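Local coordinates for protein probable amino acid aminotransferase (PDB 6Q1Q) that is a probable amino acid aminotransferase of the class IV family, built as a two-domain chain that pairs with a second copy of itself, at residues E88-L93 / M110-P115; T35-D40 / M256-R261; L45-L50 / R69-V74; S188-A193 / I250-S255; L93-G98 / P105-M110. All blocks are in the same frame, centred on the assembly; numbering follows the deposited sequence.

Contact 1: residues E88-L93 / M110-P115; sequences EGALRL and MVSPVP
The guanidinium of R92 is met obliquely by two groups of the facing strand: S112 OG lies 3.7 Å from R92 NH2, and M110 CE 4.1 Å from the same nitrogen. R92 and M110 run side by side and point the same way. The arginine chain bends at chi3 (-71°), which turns its flat end back along the strand toward S112. E88 carries the other flat group; its carboxylate turns from the hairpin and forms salt bridges with R39 and R122, while E88 CB rests 4.0 Å from V114 CG2. Between these ends, strands 89-93 and 110-113 pair antiparallel. A90 and S112 exchange two backbone hydrogen bonds, A90 N to S112 O at 3.0 Å and S112 N to A90 O at 2.8 Å, and R92 and M110 form the next hydrogen-bonded pair. L91 and V111 sit between them as a non-hydrogen-bonded pair. Their side chains share the face turned to helix 67-84, with T78 under L91 and W81 under V111, whereas A90, R92, M110 and S112 project from the opposite face. V114 packs at the open end of the hairpin: its CG2 lies 3.8 Å from E88 O and 4.2 Å from A90 CB. R92 is buried and NE has no partner in the model, but NH2 forms a salt bridge with E100 of the second subunit, while NH1 lies near the like-charged R28 of that subunit. E100 probably offsets the charge that R92 and R28 bring together; this bridge, and M110 packing on V27 of that subunit, place this face at the dimer interface.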
# COMPACT_ATOMS: atom_id res chain seq x y z
N GLU B 88 5.34 -22.54 18.03
CA GLU B 88 5.59 -22.15 16.65
C GLU B 88 5.98 -20.67 16.60
O GLU B 88 5.66 -19.89 17.50
CB GLU B 88 4.36 -22.39 15.78
CG GLU B 88 4.16 -23.84 15.36
CD GLU B 88 2.90 -24.02 14.54
OE1 GLU B 88 2.06 -23.10 14.52
OE2 GLU B 88 2.75 -25.09 13.90
N GLY B 89 6.67 -20.30 15.54
CA GLY B 89 7.16 -18.94 15.40
C GLY B 89 6.75 -18.33 14.08
O GLY B 89 6.74 -19.00 13.05
N ALA B 90 6.41 -17.04 14.13
CA ALA B 90 6.12 -16.26 12.94
C ALA B 90 7.34 -15.40 12.64
O ALA B 90 7.62 -14.44 13.36
CB ALA B 90 4.87 -15.40 13.14
N LEU B 91 8.06 -15.75 11.58
CA LEU B 91 9.30 -15.07 11.21
C LEU B 91 9.04 -14.25 9.95
O LEU B 91 8.46 -14.75 8.98
CB LEU B 91 10.43 -16.08 10.99
CG LEU B 91 11.79 -15.58 10.50
CD1 LEU B 91 12.90 -16.44 11.08
CD2 LEU B 91 11.88 -15.57 8.98
N ARG B 92 9.46 -12.98 9.98
CA ARG B 92 9.27 -12.09 8.85
C ARG B 92 10.58 -11.47 8.41
O ARG B 92 11.43 -11.14 9.25
CB ARG B 92 8.27 -10.98 9.19
CG ARG B 92 6.82 -11.38 9.03
CD ARG B 92 5.88 -10.26 9.41
NE ARG B 92 5.87 -10.03 10.85
CZ ARG B 92 4.93 -9.34 11.49
NH1 ARG B 92 3.92 -8.81 10.82
NH2 ARG B 92 5.00 -9.19 12.81
N LEU B 93 10.75 -11.33 7.10
CA LEU B 93 11.88 -10.63 6.51
C LEU B 93 11.36 -9.31 5.96
O LEU B 93 10.43 -9.30 5.15
CB LEU B 93 12.50 -11.47 5.39
CG LEU B 93 12.52 -12.98 5.59
CD1 LEU B 93 12.83 -13.69 4.28
CD2 LEU B 93 13.53 -13.35 6.65
N MET B 110 12.56 -10.61 11.79
CA MET B 110 11.72 -10.48 12.96
C MET B 110 10.98 -11.78 13.19
O MET B 110 10.38 -12.33 12.26
CB MET B 110 10.73 -9.33 12.81
CG MET B 110 10.07 -8.91 14.11
SD MET B 110 9.39 -7.23 14.05
CE MET B 110 8.62 -7.23 12.44
N VAL B 111 11.03 -12.28 14.43
CA VAL B 111 10.25 -13.45 14.83
C VAL B 111 9.38 -13.04 16.00
O VAL B 111 9.85 -12.41 16.96
CB VAL B 111 11.16 -14.64 15.18
CG1 VAL B 111 12.22 -14.25 16.20
CG2 VAL B 111 10.33 -15.81 15.67
N SER B 112 8.09 -13.37 15.91
CA SER B 112 7.11 -12.97 16.90
C SER B 112 6.19 -14.15 17.19
O SER B 112 6.21 -15.13 16.44
CB SER B 112 6.32 -11.75 16.41
OG SER B 112 5.78 -11.98 15.12
N PRO B 113 5.37 -14.10 18.25
CA PRO B 113 4.44 -15.21 18.49
C PRO B 113 3.41 -15.34 17.38
O PRO B 113 3.08 -14.37 16.69
CB PRO B 113 3.79 -14.84 19.83
CG PRO B 113 4.73 -13.89 20.47
CD PRO B 113 5.37 -13.13 19.35
N VAL B 114 2.91 -16.56 17.22
CA VAL B 114 1.86 -16.82 16.23
C VAL B 114 0.52 -16.38 16.82
O VAL B 114 0.19 -16.76 17.95
CB VAL B 114 1.84 -18.30 15.86
CG1 VAL B 114 0.56 -18.64 15.12
CG2 VAL B 114 3.06 -18.65 15.02
N PRO B 115 -0.26 -15.58 16.09
CA PRO B 115 -1.52 -15.07 16.66
C PRO B 115 -2.49 -16.20 16.99
O PRO B 115 -2.46 -17.27 16.39
CB PRO B 115 -2.07 -14.17 15.54
CG PRO B 115 -0.89 -13.82 14.70
CD PRO B 115 0.02 -15.01 14.76

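Contact 2: residues T35-D40 / M256-R261; sequences TLLVRD and MTLAAR
M256 meets T35 first: its CB lies 3.8 Å from T35 CG2, and the two side chains cross obliquely. The M256 chain leaves CB extended, with CG opposite the backbone N (chi1 179°), then bends at chi3 so that CE comes back to within 4.1 Å of T35 CG2. The carbonyl of the same residue faces L37, whose CD1 approaches M256 O to 3.4 Å; this oxygen also accepts a hydrogen bond from R122 NH1. L258 follows, coming from the direction opposite to R39. Its CD2 branch is 4.3 Å from L37 CD2, while CD1 touches the guanidinium of R39 obliquely, 3.6 Å from NH2. The polar end of R39 is held by salt bridges to E88 and D284. No hydrogen bond links the two segments, and the joint rests on packing of aliphatic groups, with the M256 carbonyl and the R39 guanidinium as polar neighbours. Helix 116-124 touches L37, M256 and L258, while helix 275-286 packs on L258. T35, L37 and R39 belong to a strand of the antiparallel sheet and the loop at M256 leads into the mixed sheet, an interdomain junction consistent with the two-domain fold type IV architecture of class IV aminotransferases.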
# COMPACT_ATOMS: atom_id res chain seq x y z
N THR B 35 6.89 -13.89 4.88
CA THR B 35 6.46 -14.48 6.14
C THR B 35 6.75 -15.97 6.12
O THR B 35 6.41 -16.66 5.15
CB THR B 35 4.97 -14.23 6.39
OG1 THR B 35 4.75 -12.86 6.74
CG2 THR B 35 4.45 -15.12 7.51
N LEU B 36 7.39 -16.46 7.18
CA LEU B 36 7.73 -17.87 7.31
C LEU B 36 7.25 -18.38 8.65
O LEU B 36 7.14 -17.63 9.62
CB LEU B 36 9.25 -18.10 7.18
CG LEU B 36 9.90 -17.91 5.82
CD1 LEU B 36 10.29 -16.45 5.60
CD2 LEU B 36 11.12 -18.81 5.70
N LEU B 37 6.96 -19.68 8.70
CA LEU B 37 6.56 -20.34 9.93
C LEU B 37 7.75 -21.10 10.50
O LEU B 37 8.37 -21.91 9.80
CB LEU B 37 5.39 -21.30 9.68
CG LEU B 37 4.89 -22.03 10.93
CD1 LEU B 37 3.69 -21.30 11.52
CD2 LEU B 37 4.55 -23.48 10.62
N VAL B 38 8.07 -20.83 11.76
CA VAL B 38 9.10 -21.58 12.48
C VAL B 38 8.41 -22.75 13.17
O VAL B 38 7.56 -22.55 14.05
CB VAL B 38 9.84 -20.69 13.49
CG1 VAL B 38 10.68 -21.55 14.42
CG2 VAL B 38 10.72 -19.68 12.76
N ARG B 39 8.78 -23.96 12.78
CA ARG B 39 8.15 -25.17 13.29
C ARG B 39 9.18 -26.27 13.46
O ARG B 39 9.90 -26.60 12.51
CB ARG B 39 7.02 -25.65 12.37
CG ARG B 39 6.56 -27.07 12.65
CD ARG B 39 5.41 -27.47 11.74
NE ARG B 39 4.16 -26.83 12.13
CZ ARG B 39 2.97 -27.13 11.62
NH1 ARG B 39 2.87 -28.07 10.69
NH2 ARG B 39 1.89 -26.49 12.04
N ASP B 40 9.25 -26.83 14.67
CA ASP B 40 10.14 -27.94 15.01
C ASP B 40 11.60 -27.58 14.75
O ASP B 40 12.32 -28.26 14.01
CB ASP B 40 9.73 -29.21 14.25
CG ASP B 40 8.42 -29.79 14.74
OD1 ASP B 40 7.99 -30.83 14.20
OD2 ASP B 40 7.81 -29.19 15.65
N MET B 256 2.03 -18.63 7.16
CA MET B 256 1.96 -18.73 8.61
C MET B 256 0.73 -19.51 9.07
O MET B 256 0.86 -20.53 9.76
CB MET B 256 1.95 -17.33 9.25
CG MET B 256 1.85 -17.37 10.76
SD MET B 256 1.00 -15.94 11.46
CE MET B 256 1.71 -14.61 10.50
N THR B 257 -0.46 -19.06 8.69
CA THR B 257 -1.65 -19.90 8.80
C THR B 257 -1.69 -20.78 7.56
O THR B 257 -1.97 -20.31 6.45
CB THR B 257 -2.92 -19.06 8.96
OG1 THR B 257 -4.07 -19.87 8.67
CG2 THR B 257 -2.91 -17.83 8.06
N LEU B 258 -1.39 -22.07 7.75
CA LEU B 258 -1.09 -22.93 6.61
C LEU B 258 -2.32 -23.15 5.74
O LEU B 258 -2.35 -22.76 4.57
CB LEU B 258 -0.52 -24.26 7.10
CG LEU B 258 0.68 -24.10 8.03
CD1 LEU B 258 0.99 -25.40 8.76
CD2 LEU B 258 1.89 -23.62 7.24
N ALA B 259 -3.36 -23.77 6.30
CA ALA B 259 -4.58 -24.03 5.55
C ALA B 259 -5.79 -23.70 6.42
O ALA B 259 -5.90 -24.19 7.55
CB ALA B 259 -4.65 -25.49 5.09
N ALA B 260 -6.68 -22.87 5.89
CA ALA B 260 -7.93 -22.52 6.55
C ALA B 260 -9.07 -22.84 5.59
O ALA B 260 -9.28 -22.12 4.61
CB ALA B 260 -7.95 -21.04 6.95
N ARG B 261 -9.79 -23.93 5.86
CA ARG B 261 -10.90 -24.32 5.00
C ARG B 261 -12.04 -23.32 5.11
O ARG B 261 -12.31 -22.77 6.19
CB ARG B 261 -11.39 -25.72 5.37
CG ARG B 261 -12.37 -26.30 4.36
CD ARG B 261 -12.87 -27.67 4.80
NE ARG B 261 -13.39 -27.66 6.16
CZ ARG B 261 -14.68 -27.57 6.46
NH1 ARG B 261 -15.58 -27.50 5.49
NH2 ARG B 261 -15.08 -27.56 7.72

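Contact 3: residues L45-L50 / R69-V74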
# COMPACT_ATOMS: atom_id res chain seq x y z
N LEU B 45 10.61 -23.95 4.54
CA LEU B 45 10.76 -23.54 3.15
C LEU B 45 11.53 -22.23 3.02
O LEU B 45 11.11 -21.28 2.35
CB LEU B 45 9.39 -23.43 2.48
CG LEU B 45 8.50 -24.68 2.53
CD1 LEU B 45 7.07 -24.33 2.14
CD2 LEU B 45 9.05 -25.77 1.62
N VAL B 46 12.70 -22.18 3.68
CA VAL B 46 13.46 -20.93 3.75
C VAL B 46 13.89 -20.49 2.35
O VAL B 46 13.73 -19.32 1.98
CB VAL B 46 14.67 -21.10 4.68
CG1 VAL B 46 15.52 -19.83 4.68
CG2 VAL B 46 14.22 -21.44 6.09
N GLU B 47 14.44 -21.41 1.56
CA GLU B 47 14.98 -21.05 0.25
C GLU B 47 13.88 -20.54 -0.68
O GLU B 47 14.07 -19.53 -1.36
CB GLU B 47 15.70 -22.24 -0.37
CG GLU B 47 16.96 -22.61 0.37
CD GLU B 47 17.90 -21.43 0.57
OE1 GLU B 47 18.18 -20.73 -0.43
OE2 GLU B 47 18.35 -21.20 1.71
N ALA B 48 12.74 -21.23 -0.72
CA ALA B 48 11.66 -20.81 -1.60
C ALA B 48 11.13 -19.43 -1.22
O ALA B 48 10.71 -18.67 -2.10
CB ALA B 48 10.54 -21.85 -1.58
N HIS B 49 11.14 -19.09 0.07
CA HIS B 49 10.70 -17.76 0.48
C HIS B 49 11.74 -16.70 0.16
O HIS B 49 11.39 -15.58 -0.23
CB HIS B 49 10.37 -17.75 1.97
CG HIS B 49 9.00 -18.27 2.29
ND1 HIS B 49 8.74 -19.59 2.56
CD2 HIS B 49 7.80 -17.63 2.37
CE1 HIS B 49 7.45 -19.75 2.80
NE2 HIS B 49 6.86 -18.58 2.69
N LEU B 50 13.03 -17.04 0.30
CA LEU B 50 14.08 -16.12 -0.15
C LEU B 50 14.03 -15.92 -1.66
O LEU B 50 14.37 -14.84 -2.15
CB LEU B 50 15.45 -16.64 0.27
CG LEU B 50 15.79 -16.60 1.76
CD1 LEU B 50 17.22 -17.03 1.98
CD2 LEU B 50 15.54 -15.21 2.34
N ARG B 69 23.76 -13.34 3.69
CA ARG B 69 23.47 -12.58 4.90
C ARG B 69 22.04 -12.82 5.37
O ARG B 69 21.78 -12.90 6.57
CB ARG B 69 23.73 -11.09 4.68
CG ARG B 69 25.03 -10.80 3.94
CD ARG B 69 25.75 -9.60 4.54
NE ARG B 69 24.90 -8.41 4.61
CZ ARG B 69 24.95 -7.52 5.60
NH1 ARG B 69 25.81 -7.68 6.60
NH2 ARG B 69 24.15 -6.47 5.58
N TRP B 70 21.10 -12.93 4.43
CA TRP B 70 19.72 -13.24 4.80
C TRP B 70 19.61 -14.63 5.42
O TRP B 70 18.87 -14.82 6.39
CB TRP B 70 18.80 -13.13 3.58
CG TRP B 70 18.35 -11.73 3.27
CD1 TRP B 70 18.79 -10.93 2.25
CD2 TRP B 70 17.37 -10.97 3.98
NE1 TRP B 70 18.14 -9.72 2.29
CE2 TRP B 70 17.27 -9.72 3.34
CE3 TRP B 70 16.57 -11.22 5.11
CZ2 TRP B 70 16.39 -8.73 3.79
CZ3 TRP B 70 15.71 -10.23 5.54
CH2 TRP B 70 15.63 -9.00 4.88
N ARG B 71 20.34 -15.61 4.88
CA ARG B 71 20.25 -16.96 5.41
C ARG B 71 20.76 -17.02 6.84
O ARG B 71 20.18 -17.73 7.68
CB ARG B 71 21.05 -17.92 4.52
CG ARG B 71 20.36 -18.30 3.23
CD ARG B 71 21.07 -19.45 2.54
NE ARG B 71 20.73 -19.53 1.12
CZ ARG B 71 21.44 -18.95 0.15
NH1 ARG B 71 22.53 -18.27 0.44
NH2 ARG B 71 21.05 -19.07 -1.11
N ARG B 72 21.82 -16.27 7.15
CA ARG B 72 22.38 -16.30 8.49
C ARG B 72 21.46 -15.63 9.50
O ARG B 72 21.26 -16.16 10.60
CB ARG B 72 23.75 -15.62 8.48
CG ARG B 72 24.13 -14.97 9.80
CD ARG B 72 25.56 -14.51 9.76
NE ARG B 72 25.69 -13.36 8.87
CZ ARG B 72 26.67 -12.47 8.92
NH1 ARG B 72 27.62 -12.57 9.84
NH2 ARG B 72 26.69 -11.46 8.06
N ALA B 73 20.89 -14.48 9.15
CA ALA B 73 20.00 -13.79 10.07
C ALA B 73 18.76 -14.62 10.38
O ALA B 73 18.25 -14.60 11.50
CB ALA B 73 19.60 -12.43 9.51
N VAL B 74 18.25 -15.35 9.38
CA VAL B 74 17.11 -16.23 9.61
C VAL B 74 17.46 -17.26 10.69
O VAL B 74 16.69 -17.48 11.63
CB VAL B 74 16.69 -16.92 8.30
CG1 VAL B 74 15.73 -18.06 8.58
CG2 VAL B 74 16.04 -15.91 7.37
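E47 folds at chi2 (-53°) while R71 stays extended from CG to NE, and these shapes bring carboxylate and guanidinium together where the two side chains cross at about a right angle. The salt bridge is carried by R71 NE, 3.0 Å from E47 OE2. This bond lies in the guanidinium plane and uses the syn side of the carboxylate oxygen. Two weak bonds reach E47 OE1, from R71 NE at 3.2 Å and R71 NH2 at 3.4 Å. The flat groups are 20° from coplanar. The axes of segments 46-50 and 69-74 approach to 11.3 Å at 132°; both helices pack on the L36, L91 and L93 face of the antiparallel sheet, an alpha/beta arrangement in the smaller, N-terminal domain. Beneath the salt bridge, L50 spreads its two branches: CD1 lies 3.6 Å from R71 CG, CD2 against W70 CB. V46 meets V74 through their CG1 methyls, and L93 packs from the sheet below. At the start of helix 46-59, L45 O accepts from H49 N and, at 2.9 Å, from H49 ND1, on opposite faces of the carbonyl plane. Together with the hydrogen bond between H49 NE2 and S255 OG, the ND1 bond sets the rotation of the imidazole.

Contact 4: residues S188-A193 / I250-S255; sequences STVVIA and IWLVSS
T189 and V253 are joined by two nearly straight backbone hydrogen bonds, each 2.7 Å: T189 N to V253 O and V253 N to T189 O. They begin an antiparallel strand pair in the mixed sheet of the larger domain, strand 189-195 beside strand 249-253. V191 and W251 form the second hydrogen-bonded pair, with W251 N to V191 O at 2.9 Å. V190 with L252 and I192 with I250 are the intervening non-hydrogen-bonded pairs, and their branches lie side by side on one face; V190 CG2 is 3.7 Å from L252 CD2. On the other face V191 crosses V253 at about a right angle, and the two CG2 methyls come to 3.5 Å. The CG2 of V191 stands between its backbone N and carbonyl carbon (CG1 at chi1 -64°), which aims it at V253 and at W251 CB. The indole of W251 leans across the partner strand with its edge leading: A193 CB lies in the ring plane, 3.6 Å from CH2. Further out, F279 of helix 275-286 stacks on that ring, with I275 and A276 beside it. Strand 203-207 flanks strand 189-195, and strand 259-265 flanks strand 249-253. S254 OG is hydrogen-bonded to T257 O. Just before strand 189-195, S188 OG is buried by this contact without a polar partner in the model, 3.4 Å from L252 CB.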
# COMPACT_ATOMS: atom_id res chain seq x y z
N SER B 188 -3.92 -14.67 1.50
CA SER B 188 -3.84 -16.11 1.28
C SER B 188 -4.08 -16.43 -0.19
O SER B 188 -4.60 -15.61 -0.96
CB SER B 188 -4.84 -16.86 2.16
OG SER B 188 -6.10 -16.20 2.18
N THR B 189 -3.70 -17.65 -0.57
CA THR B 189 -3.97 -18.21 -1.88
C THR B 189 -5.18 -19.14 -1.80
O THR B 189 -5.35 -19.87 -0.83
CB THR B 189 -2.76 -18.99 -2.40
OG1 THR B 189 -1.60 -18.13 -2.39
CG2 THR B 189 -3.00 -19.49 -3.82
N VAL B 190 -6.02 -19.09 -2.83
CA VAL B 190 -7.23 -19.90 -2.88
C VAL B 190 -6.93 -21.21 -3.60
O VAL B 190 -6.35 -21.21 -4.69
CB VAL B 190 -8.37 -19.15 -3.59
CG1 VAL B 190 -9.55 -20.07 -3.84
CG2 VAL B 190 -8.79 -17.93 -2.77
N VAL B 191 -7.29 -22.33 -2.98
CA VAL B 191 -7.19 -23.65 -3.60
C VAL B 191 -8.49 -24.40 -3.36
O VAL B 191 -9.07 -24.33 -2.27
CB VAL B 191 -5.98 -24.46 -3.09
CG1 VAL B 191 -4.68 -23.77 -3.47
CG2 VAL B 191 -6.07 -24.65 -1.60
N ILE B 192 -8.96 -25.12 -4.39
CA ILE B 192 -10.19 -25.88 -4.32
C ILE B 192 -9.92 -27.33 -4.71
O ILE B 192 -8.98 -27.62 -5.46
CB ILE B 192 -11.31 -25.29 -5.20
CG1 ILE B 192 -10.90 -25.30 -6.67
CG2 ILE B 192 -11.67 -23.88 -4.74
CD1 ILE B 192 -12.07 -25.25 -7.63
N ALA B 193 -10.73 -28.24 -4.18
CA ALA B 193 -10.69 -29.64 -4.57
C ALA B 193 -11.88 -29.96 -5.47
O ALA B 193 -13.03 -29.65 -5.13
CB ALA B 193 -10.70 -30.55 -3.34
N ILE B 250 -12.73 -25.67 -0.22
CA ILE B 250 -12.01 -24.43 -0.51
C ILE B 250 -11.12 -24.14 0.69
O ILE B 250 -11.59 -24.16 1.83
CB ILE B 250 -12.96 -23.25 -0.78
CG1 ILE B 250 -14.04 -23.65 -1.78
CG2 ILE B 250 -12.19 -22.05 -1.29
CD1 ILE B 250 -15.19 -22.68 -1.83
N TRP B 251 -9.84 -23.85 0.44
CA TRP B 251 -8.91 -23.52 1.50
C TRP B 251 -8.20 -22.22 1.18
O TRP B 251 -7.89 -21.93 0.02
CB TRP B 251 -7.87 -24.64 1.70
CG TRP B 251 -8.48 -25.95 2.04
CD1 TRP B 251 -8.68 -26.47 3.28
CD2 TRP B 251 -8.99 -26.91 1.11
NE1 TRP B 251 -9.27 -27.70 3.19
CE2 TRP B 251 -9.47 -28.00 1.87
CE3 TRP B 251 -9.08 -26.97 -0.28
CZ2 TRP B 251 -10.04 -29.12 1.28
CZ3 TRP B 251 -9.64 -28.08 -0.86
CH2 TRP B 251 -10.11 -29.15 -0.09
N LEU B 252 -7.94 -21.44 2.22
CA LEU B 252 -7.09 -20.25 2.13
C LEU B 252 -5.71 -20.64 2.63
O LEU B 252 -5.51 -20.86 3.83
CB LEU B 252 -7.68 -19.10 2.93
CG LEU B 252 -9.05 -18.65 2.43
CD1 LEU B 252 -9.55 -17.45 3.21
CD2 LEU B 252 -9.01 -18.36 0.93
N VAL B 253 -4.76 -20.74 1.70
CA VAL B 253 -3.42 -21.26 1.99
C VAL B 253 -2.44 -20.10 2.06
O VAL B 253 -2.39 -19.26 1.15
CB VAL B 253 -2.99 -22.29 0.94
CG1 VAL B 253 -1.58 -22.77 1.21
CG2 VAL B 253 -3.95 -23.46 0.93
N SER B 254 -1.67 -20.05 3.14
CA SER B 254 -0.63 -19.05 3.31
C SER B 254 0.50 -19.67 4.13
O SER B 254 0.43 -20.82 4.56
CB SER B 254 -1.18 -17.78 3.97
OG SER B 254 -1.91 -18.09 5.14
N SER B 255 1.55 -18.88 4.36
CA SER B 255 2.77 -19.42 4.95
C SER B 255 2.68 -19.57 6.46
O SER B 255 3.21 -20.54 7.02
CB SER B 255 3.96 -18.55 4.56
OG SER B 255 4.25 -18.71 3.18

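Contact 5: residues L93-G98 / P105-M110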
# COMPACT_ATOMS: atom_id res chain seq x y z
N LEU B 93 10.75 -11.33 7.10
CA LEU B 93 11.88 -10.63 6.51
C LEU B 93 11.36 -9.31 5.96
O LEU B 93 10.43 -9.30 5.15
CB LEU B 93 12.50 -11.47 5.39
CG LEU B 93 12.52 -12.98 5.59
CD1 LEU B 93 12.83 -13.69 4.28
CD2 LEU B 93 13.53 -13.35 6.65
N ILE B 94 11.95 -8.20 6.40
CA ILE B 94 11.55 -6.87 5.96
C ILE B 94 12.71 -6.24 5.20
O ILE B 94 13.83 -6.17 5.72
CB ILE B 94 11.10 -5.98 7.13
CG1 ILE B 94 9.77 -6.50 7.70
CG2 ILE B 94 10.95 -4.53 6.69
CD1 ILE B 94 9.87 -7.05 9.08
N TYR B 95 12.44 -5.79 3.98
CA TYR B 95 13.45 -5.27 3.07
C TYR B 95 12.89 -3.99 2.46
O TYR B 95 12.08 -4.04 1.53
CB TYR B 95 13.78 -6.31 2.00
CG TYR B 95 14.98 -6.00 1.13
CD1 TYR B 95 16.15 -5.48 1.67
CD2 TYR B 95 14.95 -6.27 -0.24
CE1 TYR B 95 17.25 -5.21 0.87
CE2 TYR B 95 16.04 -6.01 -1.04
CZ TYR B 95 17.19 -5.48 -0.49
OH TYR B 95 18.28 -5.23 -1.29
N SER B 96 13.31 -2.85 3.00
CA SER B 96 12.79 -1.55 2.60
C SER B 96 13.82 -0.78 1.79
O SER B 96 15.02 -1.05 1.85
CB SER B 96 12.39 -0.73 3.84
OG SER B 96 12.70 0.64 3.66
N ARG B 97 13.33 0.21 1.04
CA ARG B 97 14.22 1.01 0.20
C ARG B 97 15.22 1.82 1.01
O ARG B 97 16.19 2.34 0.43
CB ARG B 97 13.39 1.95 -0.69
CG ARG B 97 14.13 2.45 -1.92
CD ARG B 97 13.21 3.16 -2.90
NE ARG B 97 12.03 2.35 -3.21
CZ ARG B 97 12.01 1.37 -4.11
NH1 ARG B 97 13.10 1.07 -4.80
NH2 ARG B 97 10.89 0.68 -4.31
N GLY B 98 15.04 1.94 2.31
CA GLY B 98 15.94 2.68 3.16
C GLY B 98 15.36 4.01 3.60
O GLY B 98 14.15 4.23 3.62
N PRO B 105 19.61 0.05 1.63
CA PRO B 105 18.31 -0.44 2.09
C PRO B 105 18.36 -0.88 3.54
O PRO B 105 19.41 -1.25 4.07
CB PRO B 105 18.03 -1.63 1.17
CG PRO B 105 19.37 -2.05 0.67
CD PRO B 105 20.19 -0.80 0.58
N THR B 106 17.21 -0.81 4.20
CA THR B 106 17.07 -1.32 5.55
C THR B 106 16.55 -2.75 5.49
O THR B 106 15.60 -3.04 4.75
CB THR B 106 16.15 -0.44 6.39
OG1 THR B 106 14.92 -0.21 5.70
CG2 THR B 106 16.82 0.90 6.66
N ALA B 107 17.18 -3.65 6.24
CA ALA B 107 16.86 -5.06 6.17
C ALA B 107 17.06 -5.69 7.54
O ALA B 107 18.11 -5.51 8.15
CB ALA B 107 17.73 -5.78 5.13
N TYR B 108 16.05 -6.42 8.00
CA TYR B 108 16.16 -7.13 9.27
C TYR B 108 15.20 -8.31 9.27
O TYR B 108 14.33 -8.43 8.40
CB TYR B 108 15.89 -6.20 10.46
CG TYR B 108 14.53 -5.53 10.46
CD1 TYR B 108 14.32 -4.33 9.79
CD2 TYR B 108 13.45 -6.10 11.14
CE1 TYR B 108 13.08 -3.71 9.79
CE2 TYR B 108 12.21 -5.48 11.15
CZ TYR B 108 12.03 -4.29 10.47
OH TYR B 108 10.80 -3.68 10.48
N VAL B 109 15.38 -9.18 10.26
CA VAL B 109 14.56 -10.37 10.44
C VAL B 109 13.83 -10.23 11.77
O VAL B 109 14.42 -9.77 12.76
CB VAL B 109 15.40 -11.66 10.40
CG1 VAL B 109 14.58 -12.86 10.84
CG2 VAL B 109 16.00 -11.87 9.01
N MET B 110 12.56 -10.61 11.79
CA MET B 110 11.72 -10.48 12.96
C MET B 110 10.98 -11.78 13.19
O MET B 110 10.38 -12.33 12.26
CB MET B 110 10.73 -9.33 12.81
CG MET B 110 10.07 -8.91 14.11
SD MET B 110 9.39 -7.23 14.05
CE MET B 110 8.62 -7.23 12.44
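S96 OG sits 3.1 Å from T106 OG1 and accepts a straight hydrogen bond from G98 N at 3.0 Å, an ST turn that bends the chain as strand 93-96 ends. D23 holds both hydroxyls, with one carboxylate oxygen hydrogen-bonded to S96 OG and the other to T106 OG1. The backbones of S96 and T106 are joined by S96 N to T106 O at 2.9 Å, and the return bond, T106 N to S96 O, is weak. The next hydrogen-bonded pair of this beta hairpin is I94 with Y108, where I94 N gives a nearly straight bond to Y108 O. Their side chains meet as a CH-pi contact: I94 CB lies over one face of the Y108 ring, 4.1 Å from its centroid, and I94 CD1 reaches 3.5 Å from Y108 CE2. The Y108 ring stands between its own backbone N and carbonyl carbon (chi1 59°), which swings it across the strands onto I94. CD1 of that isoleucine also touches M110 CE. On the other face of the sheet, Y95 lies alongside P105, CE1 3.7 Å from P105 CB, and A107 CB approaches its ring obliquely, 3.8 Å from CD1; the Y95 hydroxyl is hydrogen-bonded to P63 O. L93 CD2 packs on V109 CG2 further along that face, near W70 of helix 67-84. The hydroxyl of Y108 is hydrogen-bonded to A21 O of the second subunit, so the ring is held by apolar contact at its face and by a polar bond to the other subunit at its end.

In the fold
Contacts 1 and 5 are successive parts of one hairpin, sharing L93 and M110 with centres about 15 Å apart, and both reach the second subunit. Contact 3 lies on the helices over that sheet: W70 CZ3 comes 3.4 Å from L93 CB. Contact 2 touches contact 1 through the salt bridge E88 OE2 to R39 NH2 and touches contact 4 where A260 O probably accepts from L252 N at 2.8 Å, so it lies between the two sheets. Contact 4 is the far end, its centre about 27 Å from that of contact 5, yet H49 of contact 3 still reaches S255 of contact 4, so the helix side of the first sheet also touches the loop after strand 249-253.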